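Local coordinates for protein alpha-1,4-endofucoidanase (Mariniflexile fucanivorans, PDB 6DLH) that cuts fucoidan within the chain at alpha-1,4-linked fucose units, as a retaining glycoside hydrolase of family 107, at residues Val231-Asp234 against Asp239-Ser242; Trp223-Ala228 against Gln252-Ala257; Asp74-Asp79 against Asp448-Glu453. All blocks are in the same frame, centred on the assembly; numbering follows the deposited sequence.

Contact 1: Val231-Asp234 against Asp239-Ser242; sequences VMED and DPAS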
ATOM      1  N   VAL A 231     -23.608   2.646   5.080  1.00 45.01           N
ATOM      2  CA  VAL A 231     -23.591   4.101   5.039  1.00 46.03           C
ATOM      3  C   VAL A 231     -24.537   4.636   3.964  1.00 47.27           C
ATOM      4  O   VAL A 231     -25.218   5.635   4.190  1.00 51.14           O
ATOM      5  CB  VAL A 231     -22.168   4.688   4.910  1.00 47.30           C
ATOM      6  CG1 VAL A 231     -21.463   4.246   3.633  1.00 47.37           C
ATOM      7  CG2 VAL A 231     -22.173   6.206   5.021  1.00 44.04           C
ATOM      8  N   MET A 232     -24.582   3.979   2.802  1.00 45.13           N
ATOM      9  CA  MET A 232     -25.400   4.472   1.705  1.00 46.77           C
ATOM     10  C   MET A 232     -26.873   4.126   1.903  1.00 49.59           C
ATOM     11  O   MET A 232     -27.740   4.903   1.507  1.00 49.56           O
ATOM     12  CB  MET A 232     -24.911   3.945   0.356  1.00 45.83           C
ATOM     13  CG  MET A 232     -23.690   4.682  -0.100  1.00 45.68           C
ATOM     14  SD  MET A 232     -22.540   3.687  -1.038  1.00 47.65           S
ATOM     15  CE  MET A 232     -23.161   3.875  -2.701  1.00 42.40           C
ATOM     16  N   GLU A 233     -27.148   2.966   2.516  1.00 49.13           N
ATOM     17  CA  GLU A 233     -28.522   2.557   2.761  1.00 48.08           C
ATOM     18  C   GLU A 233     -28.961   3.015   4.149  1.00 46.70           C
ATOM     19  O   GLU A 233     -29.798   3.905   4.267  1.00 48.77           O
ATOM     20  CB  GLU A 233     -28.700   1.053   2.547  1.00 48.94           C
ATOM     21  CG  GLU A 233     -30.059   0.531   2.977  1.00 49.06           C
ATOM     22  CD  GLU A 233     -30.261  -0.956   2.751  1.00 51.72           C
ATOM     23  OE1 GLU A 233     -29.262  -1.669   2.552  1.00 52.25           O
ATOM     24  OE2 GLU A 233     -31.417  -1.398   2.773  1.00 53.26           O
ATOM     25  N   ASP A 234     -28.372   2.410   5.186  1.00 47.51           N
ATOM     26  CA  ASP A 234     -28.823   2.557   6.561  1.00 50.45           C
ATOM     27  C   ASP A 234     -28.718   4.005   7.046  1.00 52.92           C
ATOM     28  O   ASP A 234     -29.501   4.422   7.896  1.00 51.21           O
ATOM     29  CB  ASP A 234     -28.069   1.619   7.507  1.00 49.45           C
ATOM     30  CG  ASP A 234     -28.475   0.158   7.407  1.00 51.91           C
ATOM     31  OD1 ASP A 234     -29.223  -0.194   6.468  1.00 51.53           O
ATOM     32  OD2 ASP A 234     -28.033  -0.618   8.270  1.00 49.28           O
ATOM     33  N   ASP A 239     -31.635   2.934  -1.520  1.00 43.21           N
ATOM     34  CA  ASP A 239     -32.200   1.593  -1.507  1.00 46.01           C
ATOM     35  C   ASP A 239     -31.510   0.732  -2.564  1.00 44.68           C
ATOM     36  O   ASP A 239     -31.837   0.806  -3.750  1.00 43.43           O
ATOM     37  CB  ASP A 239     -33.728   1.594  -1.638  1.00 48.14           C
ATOM     38  CG  ASP A 239     -34.340   0.205  -1.534  1.00 53.33           C
ATOM     39  OD1 ASP A 239     -33.633  -0.717  -1.081  1.00 54.55           O
ATOM     40  OD2 ASP A 239     -35.519   0.047  -1.915  1.00 57.72           O
ATOM     41  N   PRO A 240     -30.543  -0.123  -2.158  1.00 42.11           N
ATOM     42  CA  PRO A 240     -29.820  -0.980  -3.100  1.00 41.70           C
ATOM     43  C   PRO A 240     -30.673  -2.041  -3.799  1.00 41.49           C
ATOM     44  O   PRO A 240     -30.313  -2.501  -4.879  1.00 41.07           O
ATOM     45  CB  PRO A 240     -28.721  -1.616  -2.234  1.00 41.33           C
ATOM     46  CG  PRO A 240     -29.258  -1.555  -0.818  1.00 41.23           C
ATOM     47  CD  PRO A 240     -30.091  -0.294  -0.767  1.00 41.75           C
ATOM     48  N   ALA A 241     -31.810  -2.401  -3.187  1.00 42.24           N
ATOM     49  CA  ALA A 241     -32.713  -3.422  -3.706  1.00 43.27           C
ATOM     50  C   ALA A 241     -33.532  -2.903  -4.889  1.00 44.89           C
ATOM     51  O   ALA A 241     -34.049  -3.694  -5.677  1.00 43.68           O
ATOM     52  CB  ALA A 241     -33.614  -3.928  -2.604  1.00 41.62           C
ATOM     53  N   SER A 242     -33.649  -1.574  -5.002  1.00 49.19           N
ATOM     54  CA  SER A 242     -34.520  -0.934  -5.977  1.00 51.29           C
ATOM     55  C   SER A 242     -33.912  -0.993  -7.378  1.00 53.88           C
ATOM     56  O   SER A 242     -32.733  -1.313  -7.529  1.00 58.34           O
ATOM     57  CB  SER A 242     -34.784   0.484  -5.568  1.00 52.62           C
ATOM     58  OG  SER A 242     -35.319   1.220  -6.654  1.00 57.00           O
TER
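Glu233, on helix 228-233, lies across the ring of Pro240. Its CG is anti to the backbone N (chi1 172°) and the chain runs on extended, a course that takes CB, CG and CD past Pro240 CD and brings the carboxylate to Pro240 CG. Glu233 OE1 comes to 3.4 Å from Pro240 CG, and Glu233 CD to 3.6 Å from Pro240 CD, the two side chains crossing at about a right angle. Pro240 stands in a type I turn, closed by the bond from Ser242 N to Asp239 O (3.2 Å). Asp239 OD1 adds an Asx turn: it takes the N-H of Ala241 at 3.3 Å, met from well above the carboxylate plane. Farther out, Tyr251 of helix 249-259 and the loop residues Asn271 and Thr285 also pack on Pro240, while Ala241 O accepts from NH2 of Arg332, itself one of the residues of a calcium site. An alanine here would keep CB near Pro240 CD but would probably leave Pro240 CG without the carboxylate that lies against it, opening a gap on that flank. The contact is van der Waals in kind, a carboxylate against ring methylenes. Glu233 OE2 and Asp239 OD1 stand 4.5 Å apart, a like-charge approach that would probably cost some energy, partly eased on the Asp239 side by the bound amide.

Contact 2: Trp223-Ala228 against Gln252-Ala257; sequences WCFDSA and QAFADA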
ATOM      1  N   TRP A 223     -12.961  -1.412  -8.925  1.00 29.99           N
ATOM      2  CA  TRP A 223     -13.129  -0.796  -7.619  1.00 29.81           C
ATOM      3  C   TRP A 223     -14.105  -1.636  -6.796  1.00 29.98           C
ATOM      4  O   TRP A 223     -15.183  -1.974  -7.273  1.00 31.42           O
ATOM      5  CB  TRP A 223     -13.700   0.622  -7.768  1.00 29.94           C
ATOM      6  CG  TRP A 223     -12.870   1.610  -8.529  1.00 29.61           C
ATOM      7  CD1 TRP A 223     -12.803   1.759  -9.882  1.00 28.62           C
ATOM      8  CD2 TRP A 223     -12.032   2.635  -7.966  1.00 29.06           C
ATOM      9  NE1 TRP A 223     -11.967   2.793 -10.200  1.00 32.57           N
ATOM     10  CE2 TRP A 223     -11.478   3.350  -9.046  1.00 30.47           C
ATOM     11  CE3 TRP A 223     -11.693   3.013  -6.661  1.00 30.44           C
ATOM     12  CZ2 TRP A 223     -10.596   4.413  -8.859  1.00 30.36           C
ATOM     13  CZ3 TRP A 223     -10.818   4.061  -6.475  1.00 31.06           C
ATOM     14  CH2 TRP A 223     -10.278   4.749  -7.563  1.00 30.39           C
ATOM     15  N   CYS A 224     -13.763  -1.939  -5.542  1.00 29.23           N
ATOM     16  CA  CYS A 224     -14.750  -2.567  -4.678  1.00 30.16           C
ATOM     17  C   CYS A 224     -14.966  -1.692  -3.448  1.00 30.75           C
ATOM     18  O   CYS A 224     -14.003  -1.365  -2.756  1.00 31.12           O
ATOM     19  CB  CYS A 224     -14.370  -3.999  -4.307  1.00 29.50           C
ATOM     20  SG  CYS A 224     -12.810  -4.148  -3.393  1.00 28.52           S
ATOM     21  N   PHE A 225     -16.236  -1.332  -3.194  1.00 30.03           N
ATOM     22  CA  PHE A 225     -16.599  -0.413  -2.125  1.00 30.17           C
ATOM     23  C   PHE A 225     -17.227  -1.179  -0.966  1.00 30.68           C
ATOM     24  O   PHE A 225     -18.330  -1.704  -1.085  1.00 33.90           O
ATOM     25  CB  PHE A 225     -17.554   0.670  -2.644  1.00 31.17           C
ATOM     26  CG  PHE A 225     -16.942   1.589  -3.672  1.00 31.08           C
ATOM     27  CD1 PHE A 225     -16.140   2.654  -3.283  1.00 30.92           C
ATOM     28  CD2 PHE A 225     -17.158   1.382  -5.027  1.00 30.54           C
ATOM     29  CE1 PHE A 225     -15.562   3.492  -4.228  1.00 31.60           C
ATOM     30  CE2 PHE A 225     -16.574   2.215  -5.972  1.00 30.58           C
ATOM     31  CZ  PHE A 225     -15.780   3.268  -5.570  1.00 31.09           C
ATOM     32  N   ASP A 226     -16.518  -1.195   0.163  1.00 31.45           N
ATOM     33  CA  ASP A 226     -16.921  -1.917   1.355  1.00 33.74           C
ATOM     34  C   ASP A 226     -17.874  -1.050   2.175  1.00 36.70           C
ATOM     35  O   ASP A 226     -17.913   0.165   1.992  1.00 36.58           O
ATOM     36  CB  ASP A 226     -15.681  -2.280   2.175  1.00 33.49           C
ATOM     37  CG  ASP A 226     -15.862  -3.431   3.149  1.00 34.30           C
ATOM     38  OD1 ASP A 226     -16.946  -4.050   3.141  1.00 32.53           O
ATOM     39  OD2 ASP A 226     -14.900  -3.706   3.903  1.00 35.01           O
ATOM     40  N   SER A 227     -18.637  -1.692   3.074  1.00 34.53           N
ATOM     41  CA  SER A 227     -19.480  -1.012   4.047  1.00 36.34           C
ATOM     42  C   SER A 227     -20.505  -0.111   3.361  1.00 35.72           C
ATOM     43  O   SER A 227     -20.953   0.867   3.952  1.00 37.18           O
ATOM     44  CB  SER A 227     -18.646  -0.233   5.033  1.00 36.43           C
ATOM     45  OG  SER A 227     -17.852  -1.106   5.815  1.00 41.34           O
ATOM     46  N   ALA A 228     -20.877  -0.474   2.128  1.00 36.42           N
ATOM     47  CA  ALA A 228     -21.710   0.334   1.251  1.00 37.34           C
ATOM     48  C   ALA A 228     -23.150   0.413   1.765  1.00 39.92           C
ATOM     49  O   ALA A 228     -23.730   1.491   1.782  1.00 43.18           O
ATOM     50  CB  ALA A 228     -21.633  -0.197  -0.161  1.00 35.47           C
ATOM     51  N   GLN A 252     -24.591   5.849  -7.732  1.00 46.34           N
ATOM     52  CA  GLN A 252     -24.327   6.469  -9.021  1.00 48.55           C
ATOM     53  C   GLN A 252     -23.119   7.398  -8.924  1.00 47.05           C
ATOM     54  O   GLN A 252     -22.246   7.375  -9.790  1.00 47.49           O
ATOM     55  CB  GLN A 252     -25.545   7.265  -9.493  1.00 47.57           C
ATOM     56  CG  GLN A 252     -25.435   7.729 -10.939  1.00 47.18           C
ATOM     57  CD  GLN A 252     -26.684   8.417 -11.433  1.00 45.58           C
ATOM     58  OE1 GLN A 252     -27.398   9.063 -10.664  1.00 42.10           O
ATOM     59  NE2 GLN A 252     -26.948   8.285 -12.725  1.00 41.65           N
ATOM     60  N   ALA A 253     -23.084   8.210  -7.862  1.00 47.02           N
ATOM     61  CA  ALA A 253     -22.034   9.199  -7.690  1.00 49.82           C
ATOM     62  C   ALA A 253     -20.673   8.506  -7.725  1.00 50.84           C
ATOM     63  O   ALA A 253     -19.763   8.950  -8.427  1.00 52.66           O
ATOM     64  CB  ALA A 253     -22.247   9.972  -6.408  1.00 47.69           C
ATOM     65  N   PHE A 254     -20.577   7.387  -6.996  1.00 47.53           N
ATOM     66  CA  PHE A 254     -19.339   6.644  -6.842  1.00 42.57           C
ATOM     67  C   PHE A 254     -18.949   5.993  -8.167  1.00 45.20           C
ATOM     68  O   PHE A 254     -17.808   6.130  -8.608  1.00 47.00           O
ATOM     69  CB  PHE A 254     -19.463   5.664  -5.675  1.00 40.23           C
ATOM     70  CG  PHE A 254     -19.220   6.265  -4.316  1.00 38.39           C
ATOM     71  CD1 PHE A 254     -19.960   7.353  -3.870  1.00 40.76           C
ATOM     72  CD2 PHE A 254     -18.265   5.729  -3.465  1.00 38.56           C
ATOM     73  CE1 PHE A 254     -19.739   7.898  -2.611  1.00 39.21           C
ATOM     74  CE2 PHE A 254     -18.038   6.279  -2.210  1.00 39.07           C
ATOM     75  CZ  PHE A 254     -18.774   7.363  -1.785  1.00 39.02           C
ATOM     76  N   ALA A 255     -19.907   5.316  -8.814  1.00 44.50           N
ATOM     77  CA  ALA A 255     -19.613   4.619 -10.056  1.00 46.72           C
ATOM     78  C   ALA A 255     -19.165   5.599 -11.140  1.00 48.99           C
ATOM     79  O   ALA A 255     -18.176   5.349 -11.824  1.00 49.05           O
ATOM     80  CB  ALA A 255     -20.795   3.796 -10.495  1.00 47.02           C
ATOM     81  N   ASP A 256     -19.902   6.710 -11.288  1.00 52.18           N
ATOM     82  CA  ASP A 256     -19.620   7.725 -12.296  1.00 50.87           C
ATOM     83  C   ASP A 256     -18.244   8.350 -12.062  1.00 44.94           C
ATOM     84  O   ASP A 256     -17.514   8.613 -13.012  1.00 47.10           O
ATOM     85  CB  ASP A 256     -20.691   8.821 -12.313  1.00 53.31           C
ATOM     86  CG  ASP A 256     -21.994   8.428 -12.990  1.00 54.07           C
ATOM     87  OD1 ASP A 256     -21.953   7.653 -13.975  1.00 56.53           O
ATOM     88  OD2 ASP A 256     -23.037   8.921 -12.539  1.00 54.93           O
ATOM     89  N   ALA A 257     -17.911   8.597 -10.791  1.00 41.80           N
ATOM     90  CA  ALA A 257     -16.624   9.159 -10.418  1.00 40.99           C
ATOM     91  C   ALA A 257     -15.484   8.251 -10.884  1.00 44.97           C
ATOM     92  O   ALA A 257     -14.424   8.747 -11.256  1.00 48.88           O
ATOM     93  CB  ALA A 257     -16.578   9.389  -8.930  1.00 38.63           C
TER
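Two residues beyond Phe225, which meets Phe254 across the contact, Ser227 OG is gripped by two donors, Arg156 NH1 and Asn149 ND2. The preceding Asp226 is held from several sides as well: OD1 accepts from Asn270 ND2, OD2 is bonded to Tyr147 OH, and the amide N of Ser227 reaches Asp226 OD1 in a weak, bent bond of 2.9 Å. These bonds hold the end of strand 222-226 and the turn that follows it, just past Phe225.

The pair itself is a T-shaped stack. The ring of Phe254 presents its edge to the face of Phe225, with the planes at 79° and the ring centroids 5.3 Å apart. A single carbon does the touching on the helix side: Phe254 CD2 sits over one face of Phe225, toward its CD1-CE1 side, 3.6 Å from Phe225 CE1 and 3.7 Å from Phe225 CD1, with CZ a little farther off. Phe225 CG lies beside its backbone N, anti to the carbonyl carbon (chi1 -65°), which sends the ring off the strand toward the helix; Phe254 makes the same choice at its first torsion and reaches back to meet it. The two rings thus bridge backbones whose CA atoms, of Phe225 and Phe254, are 8.9 Å apart.

Phe269 of strand 266-269 lies against both rings, and Met201 of helix 198-216 touches Phe254, so the pair is buried in a wider apolar layer. Strand 222-226 leads through helices 228-233 and 249-259 to its parallel neighbour 266-269, a beta-alpha-beta crossover in which the aromatic pair joins helix to sheet, consistent with a beta/alpha-barrel-like catalytic domain related to that of family 29 fucosidases.

Contact 3: Asp74-Asp79 against Asp448-Glu453; sequences DIRTVD and DFWDPE. With CA (calcium ion), chain H; CA (calcium ion), chain I.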
ATOM      1  N   ASP A  74       6.794 -16.979  -9.960  1.00 30.29           N
ATOM      2  CA  ASP A  74       6.519 -18.304 -10.496  1.00 32.51           C
ATOM      3  C   ASP A  74       5.013 -18.562 -10.634  1.00 31.54           C
ATOM      4  O   ASP A  74       4.617 -19.607 -11.146  1.00 32.38           O
ATOM      5  CB  ASP A  74       7.233 -19.380  -9.673  1.00 35.46           C
ATOM      6  CG  ASP A  74       7.413 -20.694 -10.410  1.00 39.74           C
ATOM      7  OD1 ASP A  74       7.486 -20.667 -11.649  1.00 42.19           O
ATOM      8  OD2 ASP A  74       7.468 -21.737  -9.739  1.00 46.98           O
ATOM      9  N   ILE A  75       4.172 -17.608 -10.207  1.00 27.71           N
ATOM     10  CA  ILE A  75       2.727 -17.762 -10.331  1.00 25.92           C
ATOM     11  C   ILE A  75       2.249 -17.158 -11.650  1.00 25.94           C
ATOM     12  O   ILE A  75       2.146 -15.943 -11.784  1.00 26.47           O
ATOM     13  CB  ILE A  75       1.985 -17.171  -9.116  1.00 24.82           C
ATOM     14  CG1 ILE A  75       2.564 -17.693  -7.794  1.00 25.47           C
ATOM     15  CG2 ILE A  75       0.501 -17.472  -9.243  1.00 25.03           C
ATOM     16  CD1 ILE A  75       1.956 -17.072  -6.547  1.00 28.01           C
ATOM     17  N   ARG A  76       1.918 -18.017 -12.616  1.00 25.69           N
ATOM     18  CA  ARG A  76       1.758 -17.557 -13.985  1.00 26.10           C
ATOM     19  C   ARG A  76       0.291 -17.331 -14.352  1.00 27.08           C
ATOM     20  O   ARG A  76       0.038 -16.669 -15.357  1.00 24.76           O
ATOM     21  CB  ARG A  76       2.458 -18.522 -14.950  1.00 26.79           C
ATOM     22  CG  ARG A  76       3.941 -18.707 -14.653  1.00 27.54           C
ATOM     23  CD  ARG A  76       4.731 -17.560 -15.246  1.00 29.93           C
ATOM     24  NE  ARG A  76       4.868 -16.371 -14.431  1.00 29.92           N
ATOM     25  CZ  ARG A  76       5.024 -15.132 -14.898  1.00 29.25           C
ATOM     26  NH1 ARG A  76       4.780 -14.849 -16.165  1.00 27.85           N
ATOM     27  NH2 ARG A  76       5.405 -14.171 -14.081  1.00 27.73           N
ATOM     28  N   THR A  77      -0.654 -17.880 -13.556  1.00 25.69           N
ATOM     29  CA  THR A  77      -2.066 -17.857 -13.927  1.00 25.97           C
ATOM     30  C   THR A  77      -2.848 -16.797 -13.162  1.00 25.61           C
ATOM     31  O   THR A  77      -4.015 -16.554 -13.475  1.00 26.96           O
ATOM     32  CB  THR A  77      -2.764 -19.221 -13.802  1.00 26.38           C
ATOM     33  OG1 THR A  77      -2.701 -19.682 -12.450  1.00 24.48           O
ATOM     34  CG2 THR A  77      -2.196 -20.256 -14.749  1.00 25.64           C
ATOM     35  N   VAL A  78      -2.209 -16.167 -12.172  1.00 25.26           N
ATOM     36  CA  VAL A  78      -2.850 -15.094 -11.428  1.00 24.86           C
ATOM     37  C   VAL A  78      -3.103 -13.907 -12.364  1.00 25.46           C
ATOM     38  O   VAL A  78      -2.328 -13.654 -13.281  1.00 24.24           O
ATOM     39  CB  VAL A  78      -2.023 -14.702 -10.189  1.00 25.74           C
ATOM     40  CG1 VAL A  78      -0.601 -14.263 -10.551  1.00 26.22           C
ATOM     41  CG2 VAL A  78      -2.728 -13.645  -9.358  1.00 24.72           C
ATOM     42  N   ASP A  79      -4.191 -13.170 -12.110  1.00 26.80           N
ATOM     43  CA  ASP A  79      -4.712 -12.201 -13.059  1.00 24.70           C
ATOM     44  C   ASP A  79      -4.629 -10.786 -12.488  1.00 24.72           C
ATOM     45  O   ASP A  79      -4.397  -9.835 -13.229  1.00 24.37           O
ATOM     46  CB  ASP A  79      -6.122 -12.590 -13.506  1.00 23.97           C
ATOM     47  CG  ASP A  79      -6.159 -13.927 -14.231  1.00 25.21           C
ATOM     48  OD1 ASP A  79      -5.555 -14.024 -15.322  1.00 25.05           O
ATOM     49  OD2 ASP A  79      -6.774 -14.877 -13.696  1.00 25.89           O
ATOM     50  N   ASP A 448       6.114 -17.122 -19.834  1.00 32.26           N
ATOM     51  CA  ASP A 448       5.248 -16.238 -20.598  1.00 30.45           C
ATOM     52  C   ASP A 448       4.178 -17.040 -21.333  1.00 29.75           C
ATOM     53  O   ASP A 448       3.135 -16.497 -21.685  1.00 30.18           O
ATOM     54  CB  ASP A 448       6.056 -15.411 -21.601  1.00 32.35           C
ATOM     55  CG  ASP A 448       7.053 -14.475 -20.944  1.00 31.00           C
ATOM     56  OD1 ASP A 448       6.609 -13.479 -20.363  1.00 34.28           O
ATOM     57  OD2 ASP A 448       8.260 -14.763 -21.011  1.00 32.79           O
ATOM     58  N   PHE A 449       4.462 -18.315 -21.603  1.00 29.00           N
ATOM     59  CA  PHE A 449       3.535 -19.169 -22.327  1.00 30.60           C
ATOM     60  C   PHE A 449       3.952 -20.621 -22.143  1.00 31.24           C
ATOM     61  O   PHE A 449       5.108 -20.901 -21.832  1.00 34.30           O
ATOM     62  CB  PHE A 449       3.463 -18.803 -23.814  1.00 32.24           C
ATOM     63  CG  PHE A 449       4.779 -18.486 -24.485  1.00 31.20           C
ATOM     64  CD1 PHE A 449       5.776 -19.443 -24.607  1.00 32.88           C
ATOM     65  CD2 PHE A 449       5.011 -17.227 -25.015  1.00 32.02           C
ATOM     66  CE1 PHE A 449       6.979 -19.143 -25.232  1.00 33.70           C
ATOM     67  CE2 PHE A 449       6.209 -16.926 -25.649  1.00 30.81           C
ATOM     68  CZ  PHE A 449       7.193 -17.884 -25.751  1.00 32.56           C
ATOM     69  N   TRP A 450       2.992 -21.531 -22.332  1.00 31.65           N
ATOM     70  CA  TRP A 450       3.231 -22.946 -22.108  1.00 32.49           C
ATOM     71  C   TRP A 450       2.177 -23.766 -22.840  1.00 31.86           C
ATOM     72  O   TRP A 450       1.112 -23.259 -23.190  1.00 32.10           O
ATOM     73  CB  TRP A 450       3.279 -23.274 -20.607  1.00 32.34           C
ATOM     74  CG  TRP A 450       1.999 -22.953 -19.903  1.00 35.16           C
ATOM     75  CD1 TRP A 450       0.907 -23.764 -19.766  1.00 34.86           C
ATOM     76  CD2 TRP A 450       1.665 -21.710 -19.261  1.00 35.22           C
ATOM     77  NE1 TRP A 450      -0.078 -23.113 -19.077  1.00 33.36           N
ATOM     78  CE2 TRP A 450       0.353 -21.852 -18.757  1.00 33.29           C
ATOM     79  CE3 TRP A 450       2.344 -20.500 -19.063  1.00 34.97           C
ATOM     80  CZ2 TRP A 450      -0.291 -20.827 -18.068  1.00 31.48           C
ATOM     81  CZ3 TRP A 450       1.705 -19.484 -18.383  1.00 33.55           C
ATOM     82  CH2 TRP A 450       0.407 -19.652 -17.890  1.00 33.96           C
ATOM     83  N   ASP A 451       2.522 -25.029 -23.094  1.00 33.09           N
ATOM     84  CA  ASP A 451       1.598 -26.029 -23.598  1.00 34.39           C
ATOM     85  C   ASP A 451       0.950 -26.714 -22.398  1.00 32.41           C
ATOM     86  O   ASP A 451       1.639 -27.380 -21.624  1.00 32.45           O
ATOM     87  CB  ASP A 451       2.320 -26.993 -24.548  1.00 36.26           C
ATOM     88  CG  ASP A 451       1.705 -28.375 -24.670  1.00 37.62           C
ATOM     89  OD1 ASP A 451       0.533 -28.540 -24.288  1.00 38.80           O
ATOM     90  OD2 ASP A 451       2.413 -29.288 -25.136  1.00 40.24           O
ATOM     91  N   PRO A 452      -0.379 -26.560 -22.197  1.00 32.26           N
ATOM     92  CA  PRO A 452      -1.057 -27.153 -21.040  1.00 32.59           C
ATOM     93  C   PRO A 452      -0.728 -28.626 -20.815  1.00 34.94           C
ATOM     94  O   PRO A 452      -0.590 -29.056 -19.671  1.00 35.87           O
ATOM     95  CB  PRO A 452      -2.537 -26.950 -21.384  1.00 32.33           C
ATOM     96  CG  PRO A 452      -2.540 -25.661 -22.173  1.00 31.65           C
ATOM     97  CD  PRO A 452      -1.292 -25.759 -23.031  1.00 30.76           C
ATOM     98  N   GLU A 453      -0.573 -29.381 -21.912  1.00 36.29           N
ATOM     99  CA  GLU A 453      -0.395 -30.824 -21.836  1.00 36.15           C
ATOM    100  C   GLU A 453       1.081 -31.177 -21.673  1.00 37.89           C
ATOM    101  O   GLU A 453       1.419 -32.336 -21.432  1.00 37.19           O
ATOM    102  CB  GLU A 453      -1.009 -31.523 -23.049  1.00 36.38           C
ATOM    103  CG  GLU A 453      -2.527 -31.585 -23.004  1.00 35.88           C
ATOM    104  CD  GLU A 453      -3.207 -30.261 -23.299  1.00 36.17           C
ATOM    105  OE1 GLU A 453      -2.627 -29.459 -24.039  1.00 36.45           O
ATOM    106  OE2 GLU A 453      -4.305 -30.025 -22.772  1.00 41.27           O
TER
HETATM  107 CA    CA H 807      -5.683 -16.384 -15.193  1.00 28.93          CA
HETATM  108 CA    CA I 808      -1.489 -28.805 -25.990  1.00 67.25          CA
HETATM  109  O   HOH W   1       0.397 -29.757 -27.379  1.00 40.78           O
HETATM  110  O   HOH W   2      -7.083 -17.906 -13.889  1.00 23.92           O
HETATM  111  O   HOH W   3      -5.336 -18.820 -16.031  1.00 27.24           O
HETATM  112  O   HOH W   4      -4.049 -16.001 -16.854  1.00 25.89           O
HETATM  113  O   HOH W   5      -7.527 -16.238 -16.548  1.00 47.33           O
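Trp450, on a short strand of a putative Ig-like domain, packs its six-membered ring against Arg76 and Thr77, in a loop of the domain built on the parallel sheet, probably the catalytic one; the contact is thus a domain interface. Its tight part is small and apolar. Trp450 CZ3 lies 3.6 Å from Arg76 CB, and Trp450 CZ2 lies 3.9 Å from Thr77 CG2, both carbons approaching the indole obliquely. Trp450 CG sits between its backbone N and carbonyl carbon (chi1 61°), a choice that swings the indole out from the strand toward the loop. Thr77 OG1 is bonded to Asp409 OD1 of helix 399-415, leaving the methyl to meet the tryptophan.

The polar margins are looser. Arg76 folds at its second and third torsions, and its guanidinium finds its strongest partner in Val447, next to the segment; Arg76 NH1 and Asp448 OD1 stay 4.8 Å apart, opposite charges without contact. Beside the loop a calcium ion is held by Thr77 O at 2.4 Å and by both carboxylate oxygens of Asp79, and four waters fill out its shell. On the far side of Trp450 a second calcium ion is bound by Asp451, Glu453, Gly419 and Asp502. There Asp451 OD1 does double duty: it binds the metal at 2.7 Å and, in an Asx turn, accepts from Glu453 N at 2.8 Å.

Contacts 1 and 2 adjoin in the sequence, their centres 12 Å apart: strand 222-226 runs into helix 228-233, the turn at 239-242 follows, and helix 249-259 packs back on the sheet, so contact 1 is nested in the loop closed by contact 2. Both belong to the probable catalytic domain. Contact 3 closes a far longer loop, bringing a putative Ig-like domain back onto that domain; its nearest atoms are about 13 Å from contact 2 and about 26 Å from contact 1. Contact 3 contains ligands of two calcium ions, whereas contact 1 only lies near a site, the side chain of Asp239 being about 8 Å from that of Arg332; contact 2 is away from the annotated sites.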